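PDB 3EYP: putative alpha-L-fucosidase from Bacteroides thetaiotaomicron, which probably hydrolyses alpha-L-fucosyl linkages as a retaining glycoside hydrolase of family 29, with a TIM-barrel catalytic domain. Local coordinates for residues N19-N31 and I68-F81. Numbering follows the deposited sequence.
With GOL (glycerol), chain D.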
ATOM      1  N   ASN A  19       1.833   8.421  -1.533  1.00 39.39           N
ATOM      2  CA  ASN A  19       1.010   9.124  -2.496  1.00 41.34           C
ATOM      3  C   ASN A  19       0.414   8.225  -3.587  1.00 41.87           C
ATOM      4  O   ASN A  19      -0.554   8.588  -4.283  1.00 40.87           O
ATOM      5  CB  ASN A  19       1.811  10.261  -3.138  1.00 41.69           C
ATOM      6  CG  ASN A  19       0.918  11.219  -3.902  1.00 47.79           C
ATOM      7  OD1 ASN A  19      -0.184  11.578  -3.446  1.00 50.95           O
ATOM      8  ND2 ASN A  19       1.345  11.570  -5.108  1.00 49.89           N
ATOM      9  N   ARG A  20       0.982   7.037  -3.709  1.00 40.57           N
ATOM     10  CA  ARG A  20       0.484   6.048  -4.717  1.00 40.58           C
ATOM     11  C   ARG A  20      -0.944   5.570  -4.376  1.00 40.26           C
ATOM     12  O   ARG A  20      -1.833   5.365  -5.212  1.00 39.46           O
ATOM     13  CB  ARG A  20       1.407   4.830  -4.795  1.00 41.19           C
ATOM     14  CG  ARG A  20       2.837   5.113  -5.160  1.00 41.70           C
ATOM     15  CD  ARG A  20       3.622   3.781  -5.250  1.00 41.50           C
ATOM     16  NE  ARG A  20       5.058   3.984  -5.278  1.00 41.30           N
ATOM     17  CZ  ARG A  20       5.958   3.029  -5.024  1.00 41.09           C
ATOM     18  NH1 ARG A  20       5.598   1.790  -4.729  1.00 42.45           N
ATOM     19  NH2 ARG A  20       7.217   3.317  -5.066  1.00 39.26           N
ATOM     20  N   GLU A  21      -1.125   5.446  -3.084  1.00 41.40           N
ATOM     21  CA  GLU A  21      -2.379   4.952  -2.441  1.00 40.17           C
ATOM     22  C   GLU A  21      -2.630   3.499  -2.642  1.00 40.02           C
ATOM     23  O   GLU A  21      -2.790   2.741  -1.690  1.00 38.95           O
ATOM     24  CB  GLU A  21      -3.591   5.817  -2.815  1.00 41.11           C
ATOM     25  CG  GLU A  21      -3.421   7.186  -2.188  1.00 42.89           C
ATOM     26  CD  GLU A  21      -4.613   8.116  -2.281  1.00 47.90           C
ATOM     27  OE1 GLU A  21      -5.639   7.772  -2.909  1.00 49.05           O
ATOM     28  OE2 GLU A  21      -4.467   9.221  -1.692  1.00 50.99           O
ATOM     29  N   MET A  22      -2.561   3.090  -3.895  1.00 40.02           N
ATOM     30  CA  MET A  22      -2.741   1.673  -4.283  1.00 39.85           C
ATOM     31  C   MET A  22      -1.582   1.207  -5.175  1.00 39.88           C
ATOM     32  O   MET A  22      -0.951   1.993  -5.912  1.00 42.31           O
ATOM     33  CB  MET A  22      -4.067   1.501  -5.048  1.00 40.72           C
ATOM     34  CG  MET A  22      -5.358   1.446  -4.220  1.00 40.78           C
ATOM     35  SD  MET A  22      -6.948   1.249  -5.054  1.00 38.07           S
ATOM     36  CE  MET A  22      -6.989  -0.491  -5.329  1.00 41.73           C
ATOM     37  N   ILE A  23      -1.284  -0.070  -5.087  1.00 38.93           N
ATOM     38  CA  ILE A  23      -0.235  -0.756  -5.902  1.00 39.13           C
ATOM     39  C   ILE A  23      -0.779  -2.105  -6.378  1.00 39.34           C
ATOM     40  O   ILE A  23      -1.472  -2.786  -5.611  1.00 40.62           O
ATOM     41  CB  ILE A  23       1.075  -0.985  -5.111  1.00 38.24           C
ATOM     42  CG1 ILE A  23       1.558   0.290  -4.470  1.00 40.81           C
ATOM     43  CG2 ILE A  23       2.139  -1.563  -5.996  1.00 41.18           C
ATOM     44  CD1 ILE A  23       2.785   0.117  -3.496  1.00 40.87           C
ATOM     45  N   ALA A  24      -0.575  -2.493  -7.642  1.00 38.95           N
ATOM     46  CA  ALA A  24      -0.944  -3.875  -8.014  1.00 38.48           C
ATOM     47  C   ALA A  24       0.157  -4.908  -7.768  1.00 37.99           C
ATOM     48  O   ALA A  24       1.307  -4.639  -7.916  1.00 37.21           O
ATOM     49  CB  ALA A  24      -1.439  -3.960  -9.456  1.00 39.85           C
ATOM     50  N   PHE A  25      -0.265  -6.112  -7.348  1.00 37.27           N
ATOM     51  CA  PHE A  25       0.621  -7.268  -7.260  1.00 37.11           C
ATOM     52  C   PHE A  25       0.188  -8.163  -8.421  1.00 36.42           C
ATOM     53  O   PHE A  25      -0.962  -8.187  -8.771  1.00 37.82           O
ATOM     54  CB  PHE A  25       0.340  -8.077  -5.984  1.00 37.11           C
ATOM     55  CG  PHE A  25       1.535  -8.344  -5.112  1.00 40.39           C
ATOM     56  CD1 PHE A  25       2.833  -8.353  -5.610  1.00 38.29           C
ATOM     57  CD2 PHE A  25       1.333  -8.640  -3.746  1.00 39.90           C
ATOM     58  CE1 PHE A  25       3.858  -8.630  -4.817  1.00 40.61           C
ATOM     59  CE2 PHE A  25       2.386  -8.923  -2.935  1.00 41.12           C
ATOM     60  CZ  PHE A  25       3.647  -8.904  -3.439  1.00 42.01           C
ATOM     61  N   PHE A  26       1.144  -8.811  -9.044  1.00 36.77           N
ATOM     62  CA  PHE A  26       0.900  -9.759 -10.132  1.00 35.85           C
ATOM     63  C   PHE A  26       1.664 -11.014  -9.811  1.00 36.92           C
ATOM     64  O   PHE A  26       2.875 -11.109 -10.063  1.00 36.88           O
ATOM     65  CB  PHE A  26       1.363  -9.241 -11.496  1.00 37.49           C
ATOM     66  CG  PHE A  26       0.537  -8.098 -12.041  1.00 35.34           C
ATOM     67  CD1 PHE A  26      -0.805  -8.201 -12.139  1.00 40.11           C
ATOM     68  CD2 PHE A  26       1.151  -6.934 -12.471  1.00 35.54           C
ATOM     69  CE1 PHE A  26      -1.554  -7.177 -12.619  1.00 38.92           C
ATOM     70  CE2 PHE A  26       0.400  -5.893 -12.965  1.00 37.73           C
ATOM     71  CZ  PHE A  26      -0.943  -5.996 -13.015  1.00 36.78           C
ATOM     72  N   HIS A  27       0.961 -11.963  -9.202  1.00 35.39           N
ATOM     73  CA  HIS A  27       1.519 -13.258  -8.863  1.00 35.16           C
ATOM     74  C   HIS A  27       1.294 -14.215 -10.056  1.00 36.45           C
ATOM     75  O   HIS A  27       0.173 -14.612 -10.354  1.00 38.06           O
ATOM     76  CB  HIS A  27       0.881 -13.881  -7.621  1.00 35.45           C
ATOM     77  CG  HIS A  27       1.487 -13.423  -6.340  1.00 36.83           C
ATOM     78  ND1 HIS A  27       1.342 -12.131  -5.890  1.00 36.00           N
ATOM     79  CD2 HIS A  27       2.283 -14.059  -5.433  1.00 38.96           C
ATOM     80  CE1 HIS A  27       2.017 -11.989  -4.757  1.00 41.84           C
ATOM     81  NE2 HIS A  27       2.588 -13.140  -4.449  1.00 38.84           N
ATOM     82  N   PHE A  28       2.402 -14.493 -10.719  1.00 36.32           N
ATOM     83  CA  PHE A  28       2.434 -15.262 -11.970  1.00 36.61           C
ATOM     84  C   PHE A  28       3.768 -15.989 -12.080  1.00 36.34           C
ATOM     85  O   PHE A  28       4.858 -15.461 -11.755  1.00 36.52           O
ATOM     86  CB  PHE A  28       2.227 -14.306 -13.131  1.00 38.18           C
ATOM     87  CG  PHE A  28       2.210 -14.945 -14.516  1.00 37.25           C
ATOM     88  CD1 PHE A  28       1.160 -15.806 -14.897  1.00 34.83           C
ATOM     89  CD2 PHE A  28       3.134 -14.520 -15.466  1.00 39.53           C
ATOM     90  CE1 PHE A  28       1.098 -16.306 -16.177  1.00 36.22           C
ATOM     91  CE2 PHE A  28       3.102 -15.031 -16.780  1.00 41.16           C
ATOM     92  CZ  PHE A  28       2.108 -15.918 -17.143  1.00 38.52           C
ATOM     93  N   GLY A  29       3.658 -17.209 -12.524  1.00 36.04           N
ATOM     94  CA  GLY A  29       4.840 -18.018 -12.744  1.00 36.91           C
ATOM     95  C   GLY A  29       4.529 -19.460 -13.036  1.00 37.93           C
ATOM     96  O   GLY A  29       3.478 -19.814 -13.540  1.00 37.74           O
ATOM     97  N   ILE A  30       5.478 -20.304 -12.660  1.00 38.12           N
ATOM     98  CA  ILE A  30       5.358 -21.726 -12.970  1.00 37.68           C
ATOM     99  C   ILE A  30       4.192 -22.347 -12.173  1.00 37.40           C
ATOM    100  O   ILE A  30       3.502 -23.247 -12.642  1.00 36.16           O
ATOM    101  CB  ILE A  30       6.738 -22.480 -12.766  1.00 37.78           C
ATOM    102  CG1 ILE A  30       6.679 -23.866 -13.410  1.00 39.66           C
ATOM    103  CG2 ILE A  30       7.154 -22.533 -11.287  1.00 38.00           C
ATOM    104  CD1 ILE A  30       8.095 -24.395 -13.644  1.00 39.66           C
ATOM    105  N   ASN A  31       3.964 -21.843 -10.975  1.00 37.25           N
ATOM    106  CA  ASN A  31       2.836 -22.367 -10.158  1.00 37.21           C
ATOM    107  C   ASN A  31       1.484 -22.346 -10.894  1.00 37.56           C
ATOM    108  O   ASN A  31       0.607 -23.197 -10.711  1.00 38.79           O
ATOM    109  CB  ASN A  31       2.616 -21.587  -8.843  1.00 37.80           C
ATOM    110  CG  ASN A  31       3.710 -21.749  -7.818  1.00 36.43           C
ATOM    111  OD1 ASN A  31       4.613 -22.544  -7.932  1.00 37.20           O
ATOM    112  ND2 ASN A  31       3.582 -20.967  -6.728  1.00 37.92           N
ATOM    113  N   ILE A  68      -4.842   2.601 -10.532  1.00 41.80           N
ATOM    114  CA  ILE A  68      -3.619   2.078  -9.838  1.00 40.72           C
ATOM    115  C   ILE A  68      -2.336   2.530 -10.533  1.00 40.50           C
ATOM    116  O   ILE A  68      -2.136   2.204 -11.717  1.00 40.90           O
ATOM    117  CB  ILE A  68      -3.650   0.495  -9.699  1.00 40.23           C
ATOM    118  CG1 ILE A  68      -4.846   0.048  -8.836  1.00 39.70           C
ATOM    119  CG2 ILE A  68      -2.298  -0.088  -9.083  1.00 36.69           C
ATOM    120  CD1 ILE A  68      -5.204  -1.525  -8.861  1.00 38.71           C
ATOM    121  N   PRO A  69      -1.467   3.279  -9.833  1.00 39.60           N
ATOM    122  CA  PRO A  69      -0.341   3.957 -10.502  1.00 39.69           C
ATOM    123  C   PRO A  69       0.940   3.161 -10.565  1.00 39.29           C
ATOM    124  O   PRO A  69       1.942   3.585 -11.178  1.00 38.71           O
ATOM    125  CB  PRO A  69      -0.129   5.176  -9.607  1.00 41.07           C
ATOM    126  CG  PRO A  69      -0.545   4.619  -8.222  1.00 39.60           C
ATOM    127  CD  PRO A  69      -1.672   3.801  -8.463  1.00 40.42           C
ATOM    128  N   ALA A  70       0.900   1.980  -9.939  1.00 38.35           N
ATOM    129  CA  ALA A  70       2.134   1.185  -9.739  1.00 37.69           C
ATOM    130  C   ALA A  70       1.829  -0.328  -9.629  1.00 37.67           C
ATOM    131  O   ALA A  70       0.710  -0.742  -9.304  1.00 38.06           O
ATOM    132  CB  ALA A  70       2.961   1.707  -8.540  1.00 36.73           C
ATOM    133  N   ALA A  71       2.813  -1.107 -10.048  1.00 38.02           N
ATOM    134  CA  ALA A  71       2.716  -2.571 -10.204  1.00 38.67           C
ATOM    135  C   ALA A  71       4.018  -3.279  -9.873  1.00 38.23           C
ATOM    136  O   ALA A  71       5.067  -2.859 -10.279  1.00 40.87           O
ATOM    137  CB  ALA A  71       2.248  -2.983 -11.643  1.00 37.86           C
ATOM    138  N   ILE A  72       3.854  -4.338  -9.096  1.00 38.10           N
ATOM    139  CA  ILE A  72       4.903  -5.310  -8.652  1.00 37.25           C
ATOM    140  C   ILE A  72       4.658  -6.705  -9.214  1.00 38.27           C
ATOM    141  O   ILE A  72       3.672  -7.397  -8.922  1.00 37.78           O
ATOM    142  CB  ILE A  72       4.974  -5.395  -7.107  1.00 37.74           C
ATOM    143  CG1 ILE A  72       5.162  -3.963  -6.560  1.00 39.30           C
ATOM    144  CG2 ILE A  72       6.123  -6.359  -6.634  1.00 37.30           C
ATOM    145  CD1 ILE A  72       5.242  -3.823  -4.978  1.00 37.30           C
ATOM    146  N   LEU A  73       5.599  -7.142 -10.019  1.00 37.96           N
ATOM    147  CA  LEU A  73       5.573  -8.528 -10.567  1.00 37.19           C
ATOM    148  C   LEU A  73       6.418  -9.521  -9.781  1.00 37.89           C
ATOM    149  O   LEU A  73       7.551  -9.243  -9.395  1.00 37.22           O
ATOM    150  CB  LEU A  73       6.098  -8.513 -12.004  1.00 37.52           C
ATOM    151  CG  LEU A  73       6.256  -9.906 -12.691  1.00 37.39           C
ATOM    152  CD1 LEU A  73       4.901 -10.493 -12.984  1.00 39.99           C
ATOM    153  CD2 LEU A  73       7.045  -9.665 -14.013  1.00 36.23           C
ATOM    154  N   THR A  74       5.884 -10.717  -9.573  1.00 37.65           N
ATOM    155  CA  THR A  74       6.718 -11.805  -9.052  1.00 39.40           C
ATOM    156  C   THR A  74       7.744 -12.314 -10.083  1.00 38.87           C
ATOM    157  O   THR A  74       7.484 -13.277 -10.815  1.00 39.63           O
ATOM    158  CB  THR A  74       5.880 -13.020  -8.554  1.00 39.01           C
ATOM    159  OG1 THR A  74       5.118 -13.575  -9.653  1.00 39.38           O
ATOM    160  CG2 THR A  74       4.956 -12.599  -7.409  1.00 37.99           C
ATOM    161  N   ALA A  75       8.905 -11.681 -10.118  1.00 39.58           N
ATOM    162  CA  ALA A  75       9.955 -12.064 -11.057  1.00 38.28           C
ATOM    163  C   ALA A  75      10.474 -13.480 -10.675  1.00 38.77           C
ATOM    164  O   ALA A  75      10.862 -14.280 -11.543  1.00 38.63           O
ATOM    165  CB  ALA A  75      11.118 -11.009 -11.124  1.00 39.19           C
ATOM    166  N   LYS A  76      10.357 -13.806  -9.384  1.00 36.73           N
ATOM    167  CA  LYS A  76      10.756 -15.124  -8.851  1.00 36.09           C
ATOM    168  C   LYS A  76      10.099 -15.340  -7.500  1.00 36.47           C
ATOM    169  O   LYS A  76      10.292 -14.591  -6.561  1.00 36.06           O
ATOM    170  CB  LYS A  76      12.270 -15.294  -8.743  1.00 34.40           C
ATOM    171  CG  LYS A  76      12.746 -16.768  -8.360  1.00 37.22           C
ATOM    172  CD  LYS A  76      14.142 -16.742  -7.760  1.00 37.14           C
ATOM    173  CE  LYS A  76      14.060 -16.367  -6.207  1.00 40.11           C
ATOM    174  NZ  LYS A  76      15.374 -16.228  -5.649  1.00 38.30           N
ATOM    175  N   HIS A  77       9.256 -16.328  -7.458  1.00 37.61           N
ATOM    176  CA  HIS A  77       8.623 -16.756  -6.183  1.00 36.72           C
ATOM    177  C   HIS A  77       9.479 -17.815  -5.534  1.00 38.42           C
ATOM    178  O   HIS A  77      10.543 -18.162  -6.048  1.00 38.36           O
ATOM    179  CB  HIS A  77       7.192 -17.173  -6.389  1.00 37.99           C
ATOM    180  CG  HIS A  77       6.293 -16.966  -5.190  1.00 38.06           C
ATOM    181  ND1 HIS A  77       5.812 -18.008  -4.428  1.00 38.62           N
ATOM    182  CD2 HIS A  77       5.783 -15.830  -4.639  1.00 36.84           C
ATOM    183  CE1 HIS A  77       5.039 -17.518  -3.462  1.00 39.65           C
ATOM    184  NE2 HIS A  77       4.981 -16.199  -3.586  1.00 35.90           N
ATOM    185  N   ALA A  78       9.047 -18.316  -4.375  1.00 38.64           N
ATOM    186  CA  ALA A  78       9.895 -19.240  -3.619  1.00 37.68           C
ATOM    187  C   ALA A  78      10.237 -20.556  -4.390  1.00 38.18           C
ATOM    188  O   ALA A  78      11.207 -21.274  -4.064  1.00 38.63           O
ATOM    189  CB  ALA A  78       9.297 -19.553  -2.200  1.00 38.03           C
ATOM    190  N   ASP A  79       9.427 -20.857  -5.377  1.00 37.68           N
ATOM    191  CA  ASP A  79       9.620 -22.068  -6.213  1.00 37.02           C
ATOM    192  C   ASP A  79      10.972 -21.943  -6.977  1.00 38.33           C
ATOM    193  O   ASP A  79      11.552 -22.932  -7.444  1.00 39.30           O
ATOM    194  CB  ASP A  79       8.433 -22.295  -7.142  1.00 37.91           C
ATOM    195  CG  ASP A  79       8.074 -21.071  -7.934  1.00 39.80           C
ATOM    196  OD1 ASP A  79       8.847 -20.754  -8.882  1.00 42.09           O
ATOM    197  OD2 ASP A  79       7.081 -20.386  -7.598  1.00 45.77           O
ATOM    198  N   GLY A  80      11.402 -20.689  -7.100  1.00 36.96           N
ATOM    199  CA  GLY A  80      12.685 -20.317  -7.679  1.00 37.88           C
ATOM    200  C   GLY A  80      12.686 -20.162  -9.201  1.00 38.31           C
ATOM    201  O   GLY A  80      13.727 -19.924  -9.798  1.00 38.10           O
ATOM    202  N   PHE A  81      11.529 -20.312  -9.818  1.00 37.74           N
ATOM    203  CA  PHE A  81      11.409 -20.157 -11.308  1.00 38.46           C
ATOM    204  C   PHE A  81      11.480 -18.694 -11.662  1.00 37.54           C
ATOM    205  O   PHE A  81      10.683 -17.919 -11.200  1.00 39.59           O
ATOM    206  CB  PHE A  81      10.145 -20.791 -11.853  1.00 38.18           C
ATOM    207  CG  PHE A  81       9.980 -20.677 -13.359  1.00 38.88           C
ATOM    208  CD1 PHE A  81      10.626 -21.571 -14.229  1.00 39.49           C
ATOM    209  CD2 PHE A  81       9.125 -19.726 -13.901  1.00 39.36           C
ATOM    210  CE1 PHE A  81      10.445 -21.485 -15.584  1.00 40.90           C
ATOM    211  CE2 PHE A  81       8.942 -19.616 -15.284  1.00 39.13           C
ATOM    212  CZ  PHE A  81       9.561 -20.512 -16.133  1.00 36.33           C
TER
HETATM  213  C1  GOL D   3       2.329 -13.153  -0.232  1.00 54.51           C
HETATM  214  O1  GOL D   3       3.555 -13.150   0.455  1.00 56.04           O
HETATM  215  C2  GOL D   3       2.437 -14.158  -1.344  1.00 53.47           C
HETATM  216  O2  GOL D   3       3.739 -14.087  -1.912  1.00 50.09           O
HETATM  217  C3  GOL D   3       2.124 -15.503  -0.747  1.00 54.10           C
HETATM  218  O3  GOL D   3       2.859 -16.495  -1.379  1.00 54.92           O
HETATM  219  O   HOH W   1       5.543 -19.711  -9.617  1.00 38.11           O
HETATM  220  O   HOH W   2       6.039 -20.840  -5.273  1.00 38.25           O
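T74 CG2 lies over one face of the H27 imidazole, 3.6 Å from the ring centroid and only 10° off the normal, a CH-pi contact. The edge of that ring faces H77 NE2 and a glycerol hydroxyl: H27 NE2 and H77 NE2 both hydrogen-bond to glycerol O2, at 2.9 and 3.0 Å. H27 CE1 stands 3.4 Å above the plane of the F25 ring, over its centre, while I72 O lies at the edge of that ring; I30 CB sits over the F81 face, offset toward the rim. With OG1 between its backbone N and carbonyl carbon (chi1 61°), T74 sends its methyl to H27 and its hydroxyl back to the main chain, where OG1 accepts a nearly straight bond from F28 N (3.1 Å, 176°). H27 ND1 is hydrogen-bonded to N295 OD1. Replacing H27 by alanine would probably leave the T74 methyl without its ring face, N295 without this partner and glycerol O2 held from this strand pair by H77 alone.

Strands 22-26 and 70-74 pair in parallel, adjacent in the barrel sheet: A24 N to A70 O (2.7 Å), I72 N to A24 O, F26 N to I72 O and T74 N to F26 O. A24, F26, A71 and L73 face the helices 56-65 and 105-116, with F26 CE2 3.7 Å from A71 CB; F25 and I72 turn inward.

Beyond the strands, water 2 links N31 ND2, H77 ND1 and D79 OD2, fixing the side of H77 remote from glycerol. D166 and E39 also bind this glycerol, probably from the crystallisation liquor; the two imidazole nitrogens converging on one of its oxygens at the C-terminal strand ends are consistent with a polar, sugar-binding pocket of the fucosidase barrel.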